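Local coordinates for DegV family protein (Eubacterium eligens, PDB 3FDJ) that is of unknown function but probably binds a fatty acid or a similar lipid in the manner of DegV proteins, at residues E70-D75 with A99-E104. Residues are numbered along the deposited sequence; the frame is centred on the assembly and turned at random.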
ATOM      1  N   GLU A  70      -3.370  21.037   0.574  1.00 13.35           N
ATOM      2  CA  GLU A  70      -3.055  21.227   1.992  1.00 14.72           C
ATOM      3  C   GLU A  70      -1.790  20.438   2.339  1.00 14.40           C
ATOM      4  O   GLU A  70      -0.897  20.951   3.009  1.00 14.22           O
ATOM      5  CB  GLU A  70      -4.221  20.777   2.868  1.00 15.44           C
ATOM      6  CG  GLU A  70      -4.018  21.015   4.354  1.00 20.85           C
ATOM      7  CD  GLU A  70      -5.228  20.634   5.201  1.00 26.29           C
ATOM      8  OE1 GLU A  70      -5.790  19.524   5.020  1.00 29.33           O
ATOM      9  OE2 GLU A  70      -5.597  21.446   6.071  1.00 31.03           O
ATOM     10  N   ALA A  71      -1.685  19.215   1.836  1.00 13.73           N
ATOM     11  CA  ALA A  71      -0.550  18.351   2.165  1.00 13.08           C
ATOM     12  C   ALA A  71       0.756  18.808   1.546  1.00 13.17           C
ATOM     13  O   ALA A  71       1.827  18.532   2.080  1.00 13.14           O
ATOM     14  CB  ALA A  71      -0.831  16.913   1.752  1.00 13.43           C
ATOM     15  N   PHE A  72       0.679  19.461   0.386  1.00 12.37           N
ATOM     16  CA  PHE A  72       1.882  19.954  -0.279  1.00 12.29           C
ATOM     17  C   PHE A  72       2.462  21.115   0.513  1.00 13.33           C
ATOM     18  O   PHE A  72       3.654  21.365   0.463  1.00 12.29           O
ATOM     19  CB  PHE A  72       1.591  20.431  -1.712  1.00 11.74           C
ATOM     20  CG  PHE A  72       1.107  19.357  -2.675  1.00 11.54           C
ATOM     21  CD1 PHE A  72       1.249  18.002  -2.424  1.00  8.95           C
ATOM     22  CD2 PHE A  72       0.549  19.738  -3.887  1.00 11.89           C
ATOM     23  CE1 PHE A  72       0.800  17.046  -3.327  1.00 11.32           C
ATOM     24  CE2 PHE A  72       0.122  18.788  -4.803  1.00 12.72           C
ATOM     25  CZ  PHE A  72       0.237  17.430  -4.511  1.00  9.67           C
ATOM     26  N   GLY A  73       1.596  21.851   1.205  1.00 14.37           N
ATOM     27  CA  GLY A  73       2.011  22.985   1.995  1.00 15.69           C
ATOM     28  C   GLY A  73       2.547  24.076   1.098  1.00 16.00           C
ATOM     29  O   GLY A  73       1.851  24.554   0.180  1.00 15.88           O
ATOM     30  N   ASP A  74       3.782  24.481   1.342  1.00 16.26           N
ATOM     31  CA  ASP A  74       4.408  25.472   0.476  1.00 16.97           C
ATOM     32  C   ASP A  74       5.858  25.101   0.142  1.00 16.41           C
ATOM     33  O   ASP A  74       6.703  25.951  -0.147  1.00 16.58           O
ATOM     34  CB  ASP A  74       4.266  26.878   1.067  1.00 18.63           C
ATOM     35  CG  ASP A  74       5.260  27.166   2.137  1.00 22.42           C
ATOM     36  OD1 ASP A  74       5.559  26.243   2.931  1.00 28.58           O
ATOM     37  OD2 ASP A  74       5.758  28.324   2.167  1.00 28.78           O
ATOM     38  N   ASP A  75       6.138  23.807   0.125  1.00 14.88           N
ATOM     39  CA  ASP A  75       7.497  23.375  -0.165  1.00 14.64           C
ATOM     40  C   ASP A  75       7.773  23.371  -1.661  1.00 13.72           C
ATOM     41  O   ASP A  75       6.875  23.235  -2.492  1.00 11.90           O
ATOM     42  CB  ASP A  75       7.758  22.018   0.492  1.00 15.32           C
ATOM     43  CG  ASP A  75       7.969  22.158   1.994  1.00 18.08           C
ATOM     44  OD1 ASP A  75       8.549  23.189   2.424  1.00 25.46           O
ATOM     45  OD2 ASP A  75       7.535  21.291   2.768  1.00 20.68           O
ATOM     46  N   ALA A  99      -1.004  20.119 -10.853  1.00  7.41           N
ATOM     47  CA  ALA A  99      -1.247  21.120 -11.891  1.00  7.53           C
ATOM     48  C   ALA A  99      -1.563  22.483 -11.284  1.00  7.85           C
ATOM     49  O   ALA A  99      -1.048  23.519 -11.736  1.00  7.72           O
ATOM     50  CB  ALA A  99      -2.383  20.653 -12.802  1.00  7.79           C
ATOM     51  N   VAL A 100      -2.467  22.488 -10.310  1.00  7.15           N
ATOM     52  CA  VAL A 100      -2.832  23.702  -9.611  1.00  6.67           C
ATOM     53  C   VAL A 100      -1.631  24.225  -8.810  1.00  5.91           C
ATOM     54  O   VAL A 100      -1.329  25.429  -8.818  1.00  5.26           O
ATOM     55  CB  VAL A 100      -4.035  23.449  -8.676  1.00  7.36           C
ATOM     56  CG1 VAL A 100      -4.278  24.667  -7.766  1.00  9.00           C
ATOM     57  CG2 VAL A 100      -5.308  23.102  -9.530  1.00 10.18           C
ATOM     58  N   TYR A 101      -0.927  23.328  -8.144  1.00  6.57           N
ATOM     59  CA  TYR A 101       0.208  23.741  -7.283  1.00  6.90           C
ATOM     60  C   TYR A 101       1.310  24.449  -8.104  1.00  7.34           C
ATOM     61  O   TYR A 101       1.826  25.486  -7.713  1.00  7.57           O
ATOM     62  CB  TYR A 101       0.755  22.533  -6.543  1.00  7.18           C
ATOM     63  CG  TYR A 101       1.701  22.885  -5.413  1.00  6.51           C
ATOM     64  CD1 TYR A 101       1.202  23.315  -4.188  1.00  9.67           C
ATOM     65  CD2 TYR A 101       3.080  22.782  -5.570  1.00  8.81           C
ATOM     66  CE1 TYR A 101       2.060  23.645  -3.140  1.00  9.47           C
ATOM     67  CE2 TYR A 101       3.953  23.102  -4.535  1.00  8.30           C
ATOM     68  CZ  TYR A 101       3.427  23.523  -3.316  1.00  9.34           C
ATOM     69  OH  TYR A 101       4.253  23.845  -2.277  1.00 11.72           O
ATOM     70  N   LEU A 102       1.631  23.900  -9.261  1.00  7.77           N
ATOM     71  CA  LEU A 102       2.633  24.506 -10.131  1.00  9.18           C
ATOM     72  C   LEU A 102       2.183  25.850 -10.699  1.00  8.88           C
ATOM     73  O   LEU A 102       3.011  26.680 -11.054  1.00 10.06           O
ATOM     74  CB  LEU A 102       3.043  23.540 -11.229  1.00 10.10           C
ATOM     75  CG  LEU A 102       3.748  22.275 -10.717  1.00 12.48           C
ATOM     76  CD1 LEU A 102       4.108  21.409 -11.908  1.00 15.35           C
ATOM     77  CD2 LEU A 102       4.984  22.512  -9.829  1.00 17.25           C
ATOM     78  N   GLU A 103       0.880  26.104 -10.756  1.00  8.25           N
ATOM     79  CA  GLU A 103       0.393  27.421 -11.160  1.00  8.30           C
ATOM     80  C   GLU A 103       0.405  28.417 -10.002  1.00  8.38           C
ATOM     81  O   GLU A 103       0.135  29.604 -10.205  1.00  7.14           O
ATOM     82  CB  GLU A 103      -1.012  27.308 -11.752  1.00  9.06           C
ATOM     83  CG  GLU A 103      -1.004  26.544 -13.060  1.00 13.89           C
ATOM     84  CD  GLU A 103      -2.358  26.522 -13.759  1.00 21.87           C
ATOM     85  OE1 GLU A 103      -3.318  27.157 -13.252  1.00 25.73           O
ATOM     86  OE2 GLU A 103      -2.448  25.873 -14.828  1.00 26.60           O
ATOM     87  N   GLU A 104       0.701  27.913  -8.798  1.00  8.11           N
ATOM     88  CA  GLU A 104       0.739  28.718  -7.569  1.00  8.82           C
ATOM     89  C   GLU A 104       2.140  28.857  -6.945  1.00  8.93           C
ATOM     90  O   GLU A 104       2.351  29.717  -6.074  1.00  8.96           O
ATOM     91  CB  GLU A 104      -0.249  28.118  -6.564  1.00  9.06           C
ATOM     92  CG  GLU A 104      -1.683  28.309  -7.038  1.00 12.13           C
ATOM     93  CD  GLU A 104      -2.759  27.876  -6.039  1.00 15.67           C
ATOM     94  OE1 GLU A 104      -2.460  27.190  -5.039  1.00 19.24           O
ATOM     95  OE2 GLU A 104      -3.930  28.230  -6.290  1.00 19.36           O
TER
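The ring of Y101 lies across F72 and reaches with its hydroxyl into the turn that follows helix 65-72. The two aromatic rings form a T-shaped pair: an edge of F72 is directed at one face of Y101, with centroids 5.2 Å apart and planes at 80°. F72 CD2 comes within 3.6 Å of Y101 CD1, and the same face also takes a CH-pi contact from F72 CB, 4.0 Å from the ring centroid. Y101 carries CG anti to its own N (chi1 -167°), which sends the ring off helix 90-102 toward the turn. Its OH donates a hydrogen bond of 2.7 Å to D75 O, bent at the acceptor (C=O...donor angle 129°) and somewhat tilted out of the carbonyl plane. G73 O sits at the ring edge, 3.4 Å from Y101 CE1. G73 itself leaves the helix with positive phi, and the backbone curls round the phenol end of Y101. Replacing Y101 with an alanine would probably leave D75 O without its hydroxyl donor and open a gap beside the F72 ring.

The packed side is inward, where F72 rests on I78 and V80 of strand 77-82, and Y101 also touches I78 and L69 while stacking with H105. Toward solvent the contact thins out: D74 is exposed and adds little, and the D75 carboxylate turns from Y101 to a salt bridge with R5. The contact thus joins the C-terminal end of helix 65-72 to that of helix 90-102, the helix of the beta-alpha-beta crossover between parallel strands 77-82 and 109-114. The chemistry is divided: the face of Y101 is buried against F72, while its phenol OH holds the D75 carbonyl.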